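Long-range contacts in cadherin-23 (Mus musculus, PDB 5UZ8), which binds calcium between its cadherin repeats and probably mediates cell adhesion in the mechanotransduction of hearing: residues I109-P114 with D142-N147; V213-D218 with D249-S254; P114-P119 with L136-T141. All coordinates share one frame; numbering follows the deposited sequence. Where two conformers were deposited one is given.

In the fold
The fragment is a chain of three cadherin repeats, and the three contacts sit at its two internal junctions and in the middle repeat. Strand 97-107 runs into the linker 109-114, which meets the loop 142-147 in contact 1. That closes a loop of 27 intervening residues. Contact 3 is nested inside it: straight after the linker, strand 115-116 pairs with the end of strand 134-141, and P114 belongs to both contacts. Contact 2 follows in series. There strand 204-214 passes into the next linker, which meets the loop 249-254. Contacts 1 and 2 are equivalent calcium-bound joints at successive junctions, their centres about 46 Å apart.

Contact 1: residues I109-P114 with D142-N147; sequences INDNNP and DADSGN. With CA (calcium ion), chain I; CA (calcium ion), chain J; CA (calcium ion), chain K.
D144 is gripped by N112 and shared by two calcium ions. Its OD1 binds one ion (chain J) at 2.3 Å and its OD2 binds another (chain I) at 2.4 Å. The backbone N of N112 donates to D144 OD2 on its syn lone pair, 3.0 Å. N112 ND2 donates to D144 OD1 almost straight, at 172°, but from above the carboxylate plane. Together the two bonds and two ions should fix the rotation of this buried carboxylate. The chain I ion also takes N110 OD1, N112 O and both oxygens of D142. N110 reaches it with CG anti to its backbone N (chi1 -170°), its amide plane 76° from the D144 carboxylate; N201 is a further polar partner of this side chain. D111 bridges the chain J and chain K ions through OD1 and OD2. Within the loop, D144 N bonds D142 OD1 at 3.0 Å, an Asx turn. Packing is slight. The A143 methyl lies 3.8 Å from N112 CG, and the P114 ring runs beside D142, with CD 3.6 Å from OD2. E21, E77 and D108 complete the chain J site, F148 and D193 the chain I site. This is the three-calcium linker between consecutive cadherin repeats.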
loop_
_atom_site.group_PDB
_atom_site.type_symbol
_atom_site.label_atom_id
_atom_site.label_comp_id
_atom_site.label_asym_id
_atom_site.label_seq_id
_atom_site.Cartn_x
_atom_site.Cartn_y
_atom_site.Cartn_z
ATOM N N ILE A 109 -6.935 -20.615 14.103
ATOM C CA ILE A 109 -7.892 -20.218 13.053
ATOM C C ILE A 109 -7.455 -18.877 12.460
ATOM O O ILE A 109 -6.665 -18.145 13.057
ATOM C CB ILE A 109 -9.368 -20.148 13.561
ATOM C CG1 ILE A 109 -9.616 -18.895 14.394
ATOM C CG2 ILE A 109 -9.753 -21.420 14.312
ATOM C CD1 ILE A 109 -11.019 -18.766 14.978
ATOM N N ASN A 110 -7.964 -18.557 11.283
ATOM C CA ASN A 110 -7.571 -17.360 10.594
ATOM C C ASN A 110 -8.395 -16.174 11.080
ATOM O O ASN A 110 -9.274 -15.666 10.366
ATOM C CB ASN A 110 -7.674 -17.533 9.076
ATOM C CG ASN A 110 -7.037 -16.381 8.324
ATOM O OD1 ASN A 110 -6.164 -15.716 8.859
ATOM N ND2 ASN A 110 -7.459 -16.148 7.096
ATOM N N ASP A 111 -8.068 -15.718 12.291
ATOM C CA ASP A 111 -8.807 -14.630 12.941
ATOM C C ASP A 111 -8.061 -13.286 12.995
ATOM O O ASP A 111 -8.554 -12.339 13.624
ATOM C CB ASP A 111 -9.339 -15.058 14.330
ATOM C CG ASP A 111 -8.248 -15.483 15.321
ATOM O OD1 ASP A 111 -7.096 -15.802 14.940
ATOM O OD2 ASP A 111 -8.581 -15.599 16.528
ATOM N N ASN A 112 -6.913 -13.186 12.340
ATOM C CA ASN A 112 -6.204 -11.914 12.236
ATOM C C ASN A 112 -6.030 -11.509 10.768
ATOM O O ASN A 112 -5.638 -12.332 9.932
ATOM C CB ASN A 112 -4.846 -11.978 12.924
ATOM C CG ASN A 112 -4.986 -12.065 14.440
ATOM O OD1 ASN A 112 -5.085 -11.034 15.110
ATOM N ND2 ASN A 112 -5.090 -13.291 14.963
ATOM N N ASN A 113 -6.300 -10.244 10.482
ATOM C CA ASN A 113 -6.087 -9.692 9.148
ATOM C C ASN A 113 -4.635 -9.290 9.012
ATOM O O ASN A 113 -4.042 -8.843 9.999
ATOM C CB ASN A 113 -6.910 -8.421 8.940
ATOM C CG ASN A 113 -8.397 -8.697 8.849
ATOM O OD1 ASN A 113 -8.940 -9.350 9.691
ATOM N ND2 ASN A 113 -9.045 -8.193 7.810
ATOM N N PRO A 114 -4.118 -9.287 7.764
ATOM C CA PRO A 114 -2.854 -8.560 7.552
ATOM C C PRO A 114 -3.076 -7.086 7.797
ATOM O O PRO A 114 -4.129 -6.542 7.417
ATOM C CB PRO A 114 -2.498 -8.828 6.088
ATOM C CG PRO A 114 -3.405 -9.884 5.618
ATOM C CD PRO A 114 -4.640 -9.855 6.518
ATOM N N ASP A 142 0.931 -10.272 9.830
ATOM C CA ASP A 142 -0.241 -11.090 10.153
ATOM C C ASP A 142 0.088 -11.957 11.382
ATOM O O ASP A 142 1.033 -12.737 11.374
ATOM C CB ASP A 142 -0.630 -11.933 8.968
ATOM C CG ASP A 142 -2.002 -12.596 9.129
ATOM O OD1 ASP A 142 -2.186 -13.391 10.081
ATOM O OD2 ASP A 142 -2.874 -12.437 8.237
ATOM N N ALA A 143 -0.725 -11.812 12.418
ATOM C CA ALA A 143 -0.501 -12.475 13.706
ATOM C C ALA A 143 -0.855 -13.970 13.800
ATOM O O ALA A 143 -0.530 -14.596 14.802
ATOM C CB ALA A 143 -1.241 -11.692 14.795
ATOM N N ASP A 144 -1.452 -14.558 12.760
ATOM C CA ASP A 144 -1.732 -15.990 12.750
ATOM C C ASP A 144 -0.451 -16.790 12.455
ATOM O O ASP A 144 0.663 -16.243 12.524
ATOM C CB ASP A 144 -2.852 -16.292 11.745
ATOM C CG ASP A 144 -4.152 -15.599 12.112
ATOM O OD1 ASP A 144 -4.577 -15.708 13.277
ATOM O OD2 ASP A 144 -4.718 -14.902 11.250
ATOM N N SER A 145 -0.623 -18.063 12.160
ATOM C CA SER A 145 0.460 -18.980 11.889
ATOM C C SER A 145 0.250 -19.717 10.562
ATOM O O SER A 145 -0.856 -19.809 10.032
ATOM C CB SER A 145 0.611 -19.954 13.048
ATOM O OG SER A 145 1.005 -19.202 14.226
ATOM N N GLY A 146 1.347 -20.215 10.019
ATOM C CA GLY A 146 1.293 -21.032 8.822
ATOM C C GLY A 146 0.636 -20.268 7.683
ATOM O O GLY A 146 0.900 -19.105 7.518
ATOM N N ASN A 147 -0.180 -20.956 6.894
ATOM C CA ASN A 147 -0.803 -20.343 5.695
ATOM C C ASN A 147 -1.670 -19.133 6.025
ATOM O O ASN A 147 -1.741 -18.191 5.243
ATOM C CB ASN A 147 -1.630 -21.335 4.886
ATOM C CG ASN A 147 -1.569 -21.043 3.406
ATOM O OD1 ASN A 147 -0.488 -21.196 2.824
ATOM N ND2 ASN A 147 -2.680 -20.622 2.789
HETATM CA CA CA I . -4.450 -14.079 9.028
HETATM CA CA CA J . -5.228 -17.254 14.871
HETATM CA CA CA K . -6.741 -15.538 17.995
HETATM O O HOH W 1 -6.396 -13.232 17.640
HETATM O O HOH W 2 -2.490 -9.274 12.200
HETATM O O HOH W 3 -8.428 -14.813 19.622
#

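Contact 2: residues V213-D218 with D249-S254; sequences VLDVND and DQDEGS. With CA (calcium ion), chain F; CA (calcium ion), chain E; CA (calcium ion), chain G; GSH (glutathione), chain L.
D251 and the linker residues V216, N217 and D218 meet around calcium ions in the canonical inter-repeat site of cadherins. This is the tight part of the contact. D251 is buried and splits its carboxylate: OD1 binds the chain F ion at 2.3 Å and OD2 the chain E ion at 2.4 Å. N217 OD1 comes within 2.7 Å of D251 OD2, two oxygens held together by the shared chain E ion. The N217 amide and D251 carboxylate planes stand 67° apart. D249 holds the same ion with both oxygens, and its OD1 also accepts from D251 N in an Asx turn. V216 O, D215 OD1 and D218 OD1 join D251 OD1 on the chain F ion, with E127 and E180 completing it. D215 uses its other oxygen across the contact. E252 N donates to D215 OD2 at 3.0 Å, meeting the oxygen from above the D215 carboxylate plane, 57° out of it. D218 N adds a weak bond to D251 OD1.

The solvent side is looser. The extended E252 side chain passes D215, with OE1 3.8 Å from its CB, and a water joins E252 OE1 to D215 N. Q250, exposed, lies near the bound glutathione, its CG 3.8 Å from atom O2. D178 hydrogen-bonds this tripeptide, and glutathione OE1 binds the chain G ion at 2.4 Å next to D218 OD2.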
loop_
_atom_site.group_PDB
_atom_site.type_symbol
_atom_site.label_atom_id
_atom_site.label_comp_id
_atom_site.label_asym_id
_atom_site.label_seq_id
_atom_site.Cartn_x
_atom_site.Cartn_y
_atom_site.Cartn_z
ATOM N N VAL A 213 4.937 12.847 -9.116
ATOM C CA VAL A 213 5.849 12.798 -10.249
ATOM C C VAL A 213 6.455 14.178 -10.400
ATOM O O VAL A 213 5.750 15.147 -10.669
ATOM C CB VAL A 213 5.107 12.398 -11.524
ATOM C CG1 VAL A 213 6.066 12.299 -12.708
ATOM C CG2 VAL A 213 4.401 11.082 -11.304
ATOM N N LEU A 214 7.758 14.249 -10.226
ATOM C CA LEU A 214 8.497 15.519 -10.270
ATOM C C LEU A 214 8.917 15.880 -11.693
ATOM O O LEU A 214 9.265 15.008 -12.485
ATOM C CB LEU A 214 9.728 15.433 -9.358
ATOM C CG LEU A 214 9.416 15.024 -7.924
ATOM C CD1 LEU A 214 10.703 14.875 -7.123
ATOM C CD2 LEU A 214 8.473 16.013 -7.266
ATOM N N ASP A 215 8.943 17.183 -11.988
ATOM C CA ASP A 215 9.187 17.675 -13.341
ATOM C C ASP A 215 10.649 17.537 -13.747
ATOM O O ASP A 215 11.555 17.777 -12.937
ATOM C CB ASP A 215 8.791 19.135 -13.426
ATOM C CG ASP A 215 8.613 19.623 -14.837
ATOM O OD1 ASP A 215 8.050 18.884 -15.694
ATOM O OD2 ASP A 215 9.028 20.789 -15.074
ATOM N N VAL A 216 10.846 17.171 -14.997
ATOM C CA VAL A 216 12.100 17.322 -15.727
ATOM C C VAL A 216 11.783 18.293 -16.855
ATOM O O VAL A 216 10.641 18.331 -17.363
ATOM C CB VAL A 216 12.526 15.954 -16.312
ATOM C CG1 VAL A 216 13.692 16.045 -17.277
ATOM C CG2 VAL A 216 12.840 15.035 -15.153
ATOM N N ASN A 217 12.754 19.117 -17.214
ATOM C CA ASN A 217 12.524 20.036 -18.318
ATOM C C ASN A 217 12.618 19.251 -19.628
ATOM O O ASN A 217 13.688 19.191 -20.228
ATOM C CB ASN A 217 13.548 21.175 -18.332
ATOM C CG ASN A 217 13.176 22.245 -19.330
ATOM O OD1 ASN A 217 11.988 22.527 -19.520
ATOM N ND2 ASN A 217 14.159 22.804 -20.010
ATOM N N ASP A 218 11.532 18.610 -20.062
ATOM C CA ASP A 218 11.575 17.806 -21.287
ATOM C C ASP A 218 10.678 18.349 -22.393
ATOM O O ASP A 218 10.517 17.693 -23.392
ATOM C CB ASP A 218 11.289 16.331 -21.024
ATOM C CG ASP A 218 9.940 16.064 -20.280
ATOM O OD1 ASP A 218 9.279 16.966 -19.716
ATOM O OD2 ASP A 218 9.561 14.858 -20.240
ATOM N N ASP A 249 4.778 26.353 -23.077
ATOM C CA ASP A 249 5.735 25.364 -22.611
ATOM C C ASP A 249 5.046 24.541 -21.544
ATOM O O ASP A 249 4.498 25.090 -20.596
ATOM C CB ASP A 249 6.987 26.077 -22.076
ATOM C CG ASP A 249 8.096 25.129 -21.648
ATOM O OD1 ASP A 249 7.841 24.162 -20.887
ATOM O OD2 ASP A 249 9.266 25.384 -22.019
ATOM N N GLN A 250 5.008 23.225 -21.748
ATOM C CA GLN A 250 4.181 22.326 -20.945
ATOM C C GLN A 250 4.769 21.950 -19.575
ATOM O O GLN A 250 4.087 21.355 -18.764
ATOM C CB GLN A 250 3.900 21.059 -21.742
ATOM C CG GLN A 250 3.119 21.308 -23.049
ATOM C CD GLN A 250 1.860 22.082 -22.821
ATOM O OE1 GLN A 250 0.966 21.599 -22.115
ATOM N NE2 GLN A 250 1.728 23.252 -23.473
ATOM N N ASP A 251 6.029 22.276 -19.348
ATOM C CA ASP A 251 6.712 21.979 -18.079
ATOM C C ASP A 251 6.200 22.838 -16.912
ATOM O O ASP A 251 5.235 23.585 -17.033
ATOM C CB ASP A 251 8.230 22.117 -18.263
ATOM C CG ASP A 251 8.789 21.093 -19.225
ATOM O OD1 ASP A 251 8.450 19.890 -19.072
ATOM O OD2 ASP A 251 9.567 21.485 -20.138
ATOM N N GLU A 252 6.812 22.647 -15.756
ATOM C CA GLU A 252 6.404 23.279 -14.520
ATOM C C GLU A 252 7.430 24.324 -14.058
ATOM O O GLU A 252 8.639 24.131 -14.179
ATOM C CB GLU A 252 6.272 22.181 -13.446
ATOM C CG GLU A 252 5.690 22.652 -12.125
ATOM C CD GLU A 252 5.423 21.519 -11.138
ATOM O OE1 GLU A 252 5.854 20.365 -11.323
ATOM O OE2 GLU A 252 4.770 21.795 -10.125
ATOM N N GLY A 253 6.934 25.383 -13.437
ATOM C CA GLY A 253 7.814 26.343 -12.742
ATOM C C GLY A 253 8.821 26.987 -13.696
ATOM O O GLY A 253 8.469 27.336 -14.832
ATOM N N SER A 254 10.069 27.107 -13.245
ATOM C CA SER A 254 11.112 27.712 -14.071
ATOM C C SER A 254 11.291 26.977 -15.413
ATOM O O SER A 254 11.656 27.603 -16.404
ATOM C CB SER A 254 12.443 27.810 -13.306
ATOM O OG SER A 254 12.886 26.528 -12.888
HETATM CA CA CA F . 8.322 17.985 -17.815
HETATM CA CA CA E . 10.403 23.576 -20.869
HETATM CA CA CA G . 7.203 14.771 -19.795
HETATM N N1 GSH L . 6.952 10.819 -25.491
HETATM C CA1 GSH L . 7.922 11.428 -24.592
HETATM C C1 GSH L . 7.948 10.648 -23.300
HETATM O O11 GSH L . 7.133 9.705 -23.172
HETATM O O12 GSH L . 8.759 11.005 -22.410
HETATM C CB1 GSH L . 7.581 12.905 -24.313
HETATM C CG1 GSH L . 6.250 13.065 -23.580
HETATM C CD1 GSH L . 6.085 14.473 -23.058
HETATM O OE1 GSH L . 6.749 14.888 -22.112
HETATM N N2 GSH L . 5.148 15.199 -23.658
HETATM C CA2 GSH L . 4.716 16.492 -23.167
HETATM C C2 GSH L . 3.236 16.517 -22.918
HETATM O O2 GSH L . 2.639 17.575 -23.011
HETATM C CB2 GSH L . 5.132 17.571 -24.167
HETATM S SG2 GSH L . 6.931 17.611 -24.253
HETATM N N3 GSH L . 2.669 15.366 -22.533
HETATM C CA3 GSH L . 1.268 15.247 -22.175
HETATM C C3 GSH L . 0.505 14.323 -23.103
HETATM O O31 GSH L . -0.732 14.245 -22.925
HETATM O O32 GSH L . 1.118 13.651 -23.972
HETATM O O HOH W 4 7.646 18.952 -9.968
HETATM O O HOH W 5 7.700 12.405 -20.204
#

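Contact 3: residues P114-P119 with L136-T141; sequences PIFDQP and LRVTAT
An antiparallel edge pairing in the middle cadherin repeat joins I115 and F116 to A140 and T141. Strand 115-116 is the outermost strand of a sheet in this Greek-key beta sandwich. I115 and T141 form the hydrogen-bonded pair: I115 N to T141 O and T141 N to I115 O, both 2.9 Å. F116 and A140 are the non-hydrogen-bonded pair, with CA atoms only 3.8 Å apart. Beyond them D117 N donates to T139 O at 2.8 Å.

The F116 side is the packed one. F116 CG is anti to the carbonyl carbon (chi1 -80°), and the ring lies with one face to the A140 methyl and its edge to V138. The methyl carbon is 4.1 Å from the ring centroid, a CH-pi contact. V138 CG2 is 3.9 Å from CE1 of the ring. A191, V207, Y121 and Y153 of neighbouring strands also touch F116. P114 CB adds an apolar touch on A140 CB.

I115 and T141 point to the other face, where the contact is exposed. In the conformer given, D117 OD2 approaches T139 CG2 and OD1 approaches T141 CG2. One water donates to I115 O at 2.7 Å and accepts from T141 OG1 at 2.8 Å.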
loop_
_atom_site.group_PDB
_atom_site.type_symbol
_atom_site.label_atom_id
_atom_site.label_comp_id
_atom_site.label_asym_id
_atom_site.label_seq_id
_atom_site.Cartn_x
_atom_site.Cartn_y
_atom_site.Cartn_z
ATOM N N PRO A 114 -4.118 -9.287 7.764
ATOM C CA PRO A 114 -2.854 -8.560 7.552
ATOM C C PRO A 114 -3.076 -7.086 7.797
ATOM O O PRO A 114 -4.129 -6.542 7.417
ATOM C CB PRO A 114 -2.498 -8.828 6.088
ATOM C CG PRO A 114 -3.405 -9.884 5.618
ATOM C CD PRO A 114 -4.640 -9.855 6.518
ATOM N N ILE A 115 -2.139 -6.463 8.475
ATOM C CA ILE A 115 -2.244 -5.055 8.905
ATOM C C ILE A 115 -1.005 -4.347 8.408
ATOM O O ILE A 115 0.115 -4.766 8.716
ATOM C CB ILE A 115 -2.339 -4.911 10.426
ATOM C CG1 ILE A 115 -3.655 -5.527 10.949
ATOM C CG2 ILE A 115 -2.285 -3.432 10.839
ATOM C CD1 ILE A 115 -3.691 -5.715 12.461
ATOM N N PHE A 116 -1.203 -3.287 7.619
ATOM C CA PHE A 116 -0.060 -2.528 7.090
ATOM C C PHE A 116 0.721 -1.808 8.163
ATOM O O PHE A 116 0.131 -1.359 9.139
ATOM C CB PHE A 116 -0.495 -1.571 6.012
ATOM C CG PHE A 116 -0.690 -2.229 4.693
ATOM C CD1 PHE A 116 0.397 -2.534 3.897
ATOM C CD2 PHE A 116 -1.957 -2.584 4.258
ATOM C CE1 PHE A 116 0.222 -3.159 2.662
ATOM C CE2 PHE A 116 -2.133 -3.195 3.031
ATOM C CZ PHE A 116 -1.056 -3.500 2.239
ATOM N N ASP A 117 2.038 -1.729 8.013
ATOM C CA ASP A 117 2.944 -1.136 9.004
ATOM C C ASP A 117 2.817 0.418 9.044
ATOM O O ASP A 117 3.257 1.049 9.998
ATOM C CB ASP A 117 4.421 -1.550 8.729
ATOM C CG ASP A 117 4.776 -3.011 9.169
ATOM O OD1 ASP A 117 3.915 -3.777 9.654
ATOM O OD2 ASP A 117 5.967 -3.391 9.053
ATOM N N GLN A 118 2.259 1.034 7.992
ATOM C CA GLN A 118 2.022 2.502 7.966
ATOM C C GLN A 118 0.578 2.746 7.598
ATOM O O GLN A 118 -0.033 1.899 6.937
ATOM C CB GLN A 118 2.887 3.244 6.949
ATOM C CG GLN A 118 4.365 3.058 7.119
ATOM C CD GLN A 118 5.272 3.942 6.230
ATOM O OE1 GLN A 118 6.490 3.798 6.346
ATOM N NE2 GLN A 118 4.725 4.859 5.378
ATOM N N PRO A 119 0.030 3.906 8.002
ATOM C CA PRO A 119 -1.343 4.275 7.619
ATOM C C PRO A 119 -1.461 4.682 6.137
ATOM O O PRO A 119 -2.546 4.646 5.578
ATOM C CB PRO A 119 -1.673 5.431 8.566
ATOM C CG PRO A 119 -0.358 6.005 8.979
ATOM C CD PRO A 119 0.574 4.821 9.024
ATOM N N LEU A 136 9.086 2.086 -3.782
ATOM C CA LEU A 136 8.948 1.891 -2.341
ATOM C C LEU A 136 8.490 0.461 -2.075
ATOM O O LEU A 136 8.074 -0.242 -2.989
ATOM C CB LEU A 136 7.902 2.855 -1.772
ATOM C CG LEU A 136 6.489 2.407 -2.166
ATOM C CD1 LEU A 136 5.518 2.449 -1.017
ATOM C CD2 LEU A 136 6.005 3.137 -3.389
ATOM N N ARG A 137 8.583 0.061 -0.818
ATOM C CA ARG A 137 8.114 -1.241 -0.390
ATOM C C ARG A 137 7.027 -1.038 0.667
ATOM O O ARG A 137 7.224 -0.302 1.615
ATOM C CB ARG A 137 9.291 -2.020 0.195
ATOM C CG ARG A 137 8.986 -3.457 0.592
ATOM C CD ARG A 137 10.287 -4.170 0.950
ATOM N NE ARG A 137 10.865 -4.887 -0.172
ATOM C CZ ARG A 137 12.159 -5.155 -0.334
ATOM N NH1 ARG A 137 12.564 -5.860 -1.391
ATOM N NH2 ARG A 137 13.057 -4.718 0.548
ATOM N N VAL A 138 5.887 -1.687 0.484
ATOM C CA VAL A 138 4.842 -1.742 1.485
ATOM C C VAL A 138 4.982 -3.053 2.251
ATOM O O VAL A 138 5.371 -4.074 1.675
ATOM C CB VAL A 138 3.444 -1.587 0.877
ATOM C CG1 VAL A 138 3.370 -0.285 0.087
ATOM C CG2 VAL A 138 3.020 -2.783 0.044
ATOM N N THR A 139 4.671 -3.014 3.551
ATOM C CA THR A 139 4.737 -4.212 4.371
ATOM C C THR A 139 3.513 -4.256 5.287
ATOM O O THR A 139 3.193 -3.261 5.976
ATOM C CB THR A 139 6.017 -4.218 5.241
ATOM O OG1 THR A 139 7.197 -4.152 4.415
ATOM C CG2 THR A 139 6.071 -5.452 6.124
ATOM N N ALA A 140 2.861 -5.409 5.300
ATOM C CA ALA A 140 1.838 -5.758 6.284
ATOM C C ALA A 140 2.322 -6.941 7.137
ATOM O O ALA A 140 3.233 -7.654 6.733
ATOM C CB ALA A 140 0.569 -6.121 5.564
ATOM N N THR A 141 1.744 -7.124 8.327
ATOM C CA THR A 141 2.074 -8.265 9.164
ATOM C C THR A 141 0.809 -8.988 9.542
ATOM O O THR A 141 -0.269 -8.383 9.568
ATOM C CB THR A 141 2.777 -7.846 10.436
ATOM O OG1 THR A 141 1.921 -6.977 11.185
ATOM C CG2 THR A 141 4.093 -7.146 10.117
HETATM O O HOH W 6 1.802 -4.242 10.797
#